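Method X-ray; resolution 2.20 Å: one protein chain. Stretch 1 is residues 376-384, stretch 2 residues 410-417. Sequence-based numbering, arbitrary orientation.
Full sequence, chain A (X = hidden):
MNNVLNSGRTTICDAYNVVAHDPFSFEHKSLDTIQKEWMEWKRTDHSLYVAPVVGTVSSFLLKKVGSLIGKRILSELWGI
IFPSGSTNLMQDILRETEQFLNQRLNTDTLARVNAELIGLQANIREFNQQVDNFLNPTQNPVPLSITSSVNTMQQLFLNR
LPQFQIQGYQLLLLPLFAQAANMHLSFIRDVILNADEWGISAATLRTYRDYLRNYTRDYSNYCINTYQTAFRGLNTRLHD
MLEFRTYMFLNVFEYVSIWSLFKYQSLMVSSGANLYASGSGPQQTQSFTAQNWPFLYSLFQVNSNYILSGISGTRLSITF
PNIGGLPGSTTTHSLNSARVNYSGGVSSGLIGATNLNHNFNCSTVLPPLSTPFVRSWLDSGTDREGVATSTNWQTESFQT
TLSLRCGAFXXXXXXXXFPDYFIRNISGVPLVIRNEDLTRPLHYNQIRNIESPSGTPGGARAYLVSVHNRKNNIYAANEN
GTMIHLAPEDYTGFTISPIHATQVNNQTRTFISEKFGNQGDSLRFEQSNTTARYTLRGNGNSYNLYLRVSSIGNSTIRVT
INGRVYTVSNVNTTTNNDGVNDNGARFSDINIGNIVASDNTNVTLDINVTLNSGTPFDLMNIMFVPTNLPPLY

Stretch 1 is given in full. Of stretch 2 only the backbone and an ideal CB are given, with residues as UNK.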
# COMPACT_ATOMS: atom_id res chain seq x y z
N SER A 376 8.24 -2.60 14.22
CA SER A 376 9.15 -3.75 14.29
C SER A 376 10.62 -3.33 14.26
O SER A 376 10.97 -2.27 13.76
CB SER A 376 8.89 -4.70 13.13
OG SER A 376 9.21 -4.09 11.89
N TRP A 377 11.47 -4.19 14.82
CA TRP A 377 12.93 -4.01 14.84
C TRP A 377 13.46 -5.29 14.21
O TRP A 377 13.27 -6.38 14.74
CB TRP A 377 13.45 -3.88 16.28
CG TRP A 377 13.07 -2.60 16.94
CD1 TRP A 377 13.82 -1.47 17.04
CD2 TRP A 377 11.83 -2.31 17.60
NE1 TRP A 377 13.13 -0.49 17.72
CE2 TRP A 377 11.90 -0.98 18.07
CE3 TRP A 377 10.66 -3.05 17.84
CZ2 TRP A 377 10.85 -0.38 18.77
CZ3 TRP A 377 9.62 -2.45 18.53
CH2 TRP A 377 9.72 -1.12 18.99
N LEU A 378 14.13 -5.16 13.06
CA LEU A 378 14.62 -6.33 12.35
C LEU A 378 16.12 -6.33 12.05
O LEU A 378 16.63 -7.27 11.44
CB LEU A 378 13.86 -6.45 11.04
CG LEU A 378 12.33 -6.34 11.16
CD1 LEU A 378 11.72 -6.06 9.79
CD2 LEU A 378 11.78 -7.62 11.75
N ASP A 379 16.80 -5.28 12.48
CA ASP A 379 18.24 -5.14 12.23
C ASP A 379 19.09 -6.17 12.96
O ASP A 379 18.69 -6.72 14.00
CB ASP A 379 18.72 -3.74 12.63
CG ASP A 379 18.16 -2.65 11.72
OD1 ASP A 379 17.47 -2.97 10.74
OD2 ASP A 379 18.43 -1.46 12.00
N SER A 380 20.27 -6.43 12.41
CA SER A 380 21.24 -7.34 13.00
C SER A 380 22.50 -6.50 13.13
O SER A 380 22.59 -5.42 12.55
CB SER A 380 21.52 -8.52 12.08
OG SER A 380 22.26 -8.10 10.95
N GLY A 381 23.48 -7.00 13.88
CA GLY A 381 24.72 -6.27 14.05
C GLY A 381 25.74 -6.97 14.93
O GLY A 381 25.48 -8.03 15.51
N THR A 382 26.91 -6.37 15.03
CA THR A 382 27.97 -6.93 15.85
C THR A 382 28.56 -5.87 16.75
O THR A 382 28.95 -4.81 16.29
CB THR A 382 29.10 -7.53 14.99
OG1 THR A 382 28.56 -8.52 14.11
CG2 THR A 382 30.16 -8.17 15.88
N ASP A 383 28.60 -6.16 18.05
CA ASP A 383 29.19 -5.24 19.00
C ASP A 383 30.55 -5.80 19.40
O ASP A 383 30.71 -7.01 19.55
CB ASP A 383 28.33 -5.11 20.26
CG ASP A 383 26.94 -4.58 19.97
OD1 ASP A 383 26.80 -3.70 19.09
OD2 ASP A 383 25.98 -5.03 20.64
N ARG A 384 31.54 -4.92 19.54
CA ARG A 384 32.87 -5.35 19.94
C ARG A 384 33.39 -4.51 21.10
O ARG A 384 33.19 -3.30 21.15
CB ARG A 384 33.85 -5.25 18.76
CG ARG A 384 33.63 -6.33 17.70
CD ARG A 384 34.90 -6.59 16.91
NE ARG A 384 34.85 -7.88 16.22
CZ ARG A 384 34.16 -8.11 15.11
NH1 ARG A 384 33.45 -7.14 14.54
NH2 ARG A 384 34.17 -9.32 14.56
N UNK A 410 16.08 -8.00 22.50
CA UNK A 410 15.88 -6.59 22.78
C UNK A 410 15.89 -5.73 21.52
O UNK A 410 16.63 -5.99 20.58
CB UNK A 410 16.96 -6.10 23.75
N UNK A 411 15.06 -4.70 21.53
CA UNK A 411 14.95 -3.79 20.40
C UNK A 411 16.12 -2.82 20.31
O UNK A 411 16.63 -2.35 21.33
CB UNK A 411 13.64 -3.01 20.49
N UNK A 412 16.55 -2.56 19.08
CA UNK A 412 17.65 -1.64 18.80
C UNK A 412 17.78 -1.51 17.29
O UNK A 412 17.24 -2.33 16.54
CB UNK A 412 18.96 -2.12 19.43
N UNK A 413 18.49 -0.48 16.84
CA UNK A 413 18.65 -0.26 15.42
C UNK A 413 17.42 0.43 14.87
O UNK A 413 16.61 0.93 15.65
CB UNK A 413 18.91 -1.58 14.69
N UNK A 414 17.27 0.47 13.55
CA UNK A 414 16.10 1.12 12.96
C UNK A 414 14.82 0.36 13.27
O UNK A 414 14.79 -0.87 13.20
CB UNK A 414 16.27 1.25 11.45
N UNK A 415 13.76 1.09 13.60
CA UNK A 415 12.47 0.46 13.85
C UNK A 415 11.66 0.78 12.60
O UNK A 415 11.85 1.83 11.98
CB UNK A 415 11.80 0.96 15.13
N UNK A 416 10.77 -0.13 12.22
CA UNK A 416 9.95 0.06 11.04
C UNK A 416 8.53 0.41 11.44
O UNK A 416 7.88 -0.32 12.18
CB UNK A 416 9.97 -1.19 10.16
N UNK A 417 8.06 1.54 10.94
CA UNK A 417 6.73 2.02 11.28
C UNK A 417 6.35 3.17 10.34
O UNK A 417 7.21 3.94 9.92
CB UNK A 417 6.67 2.47 12.74

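Position 410 opens the second stretch with its CA-to-CB bond pointing away from stretch 1 and nothing of that stretch within reach. The contact sets no demand here, and many side chains would suit; the residue is Ser410, which makes no contact across the interface.

At position 411 the CA-to-CB bond points toward stretch 1, and the ideal CB already lies 3.5 Å from CD2 of Trp377, over the face of the indole. With the ring so close, a small apolar side chain is the natural candidate, although a longer one that turned aside cannot be excluded. The residue is Ala411. Its CB sits 3.5 Å from the centroid of the five-membered ring of Trp377, only 9° off the ring normal, a nearly ideal CH-pi contact.

Position 412 directs its CA-to-CB bond away, and its ideal CB has no neighbour in stretch 1. Short side chains would simply leave the contact. Farther along stretch 1, however, Asp383 offers a carboxylate that a long, basic side chain could reach, so lysine or arginine would both be reasonable. Arg412 is found, its end coming back toward stretch 1. The guanidinium meets the carboxylate edge-on in a two-pronged salt bridge, with NH1 donating to OD2 of Asp383 at 2.7 Å and NH2 to OD1 of Asp383 at 3.0 Å.

Position 413 is the most restrictive. Its phi of 81° favours glycine, and an ideal CB would lie 2.7 Å from OD2 of Asp379, a clash. Both arguments lead to Gly413, whose lack of a side chain leaves room for that carboxylate.

At position 414 the backbone N donates to OD2 of Asp379 at 2.7 Å, a bond independent of the side chain. The CB points sideways, 3.5 Å from the same OD2, so a polar side chain able to donate would fit beside the acid, but others are possible. In Asn414, ND2 donates to water 3 (2.9 Å), which in turn donates to OD1 of Asp379 (2.6 Å from the water oxygen), extending the link through solvent.

Position 415 pairs loosely with Trp377, and its CB shares that residue's face of the sheet. The ideal CB is 3.2 Å from NE1 of Trp377, a tight approach that suits a small residue such as alanine or serine. In Ser415, CB lies over the indole face opposite Ala411, 3.7 Å from the centroid of the five-membered ring, so the ring is held between two small groups.

Position 416 forms an antiparallel hydrogen-bonded pair with Ser376: its N donates to Ser376 O at 2.6 Å, and its O accepts from Ser376 N at 3.1 Å. The ideal CB, 3.5 Å from Ser376 OG, invites a polar side chain of modest length. Asn416 answers with ND2, which donates to Ser376 OG at 3.1 Å and to water 1 at 2.9 Å.

Position 417 points sideways and is little constrained; Tyr417 leads its ring away.

Stretch 2 410-417: SARGNSNY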
# COMPACT_ATOMS: atom_id res chain seq x y z
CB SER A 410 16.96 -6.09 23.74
OG SER A 410 16.90 -6.80 24.96
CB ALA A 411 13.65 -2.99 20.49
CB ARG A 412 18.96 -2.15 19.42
CG ARG A 412 19.36 -3.56 19.04
CD ARG A 412 20.64 -3.98 19.78
NE ARG A 412 21.80 -3.17 19.41
CZ ARG A 412 23.05 -3.42 19.80
NH1 ARG A 412 23.31 -4.47 20.58
NH2 ARG A 412 24.05 -2.63 19.41
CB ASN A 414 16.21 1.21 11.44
CG ASN A 414 17.36 2.08 10.97
OD1 ASN A 414 17.62 3.13 11.54
ND2 ASN A 414 18.02 1.65 9.91
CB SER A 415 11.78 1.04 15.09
OG SER A 415 11.13 2.25 14.79
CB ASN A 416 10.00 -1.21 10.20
CG ASN A 416 11.42 -1.69 9.98
OD1 ASN A 416 12.19 -1.06 9.25
ND2 ASN A 416 11.78 -2.81 10.61
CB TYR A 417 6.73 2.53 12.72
CG TYR A 417 5.53 3.36 13.10
CD1 TYR A 417 4.32 2.75 13.43
CD2 TYR A 417 5.58 4.76 13.07
CE1 TYR A 417 3.19 3.51 13.73
CE2 TYR A 417 4.46 5.53 13.37
CZ TYR A 417 3.27 4.89 13.69
OH TYR A 417 2.14 5.64 13.95
O HOH W 1 14.60 -2.96 11.40
O HOH W 2 16.18 -3.06 14.27
O HOH W 3 16.94 -0.96 9.18
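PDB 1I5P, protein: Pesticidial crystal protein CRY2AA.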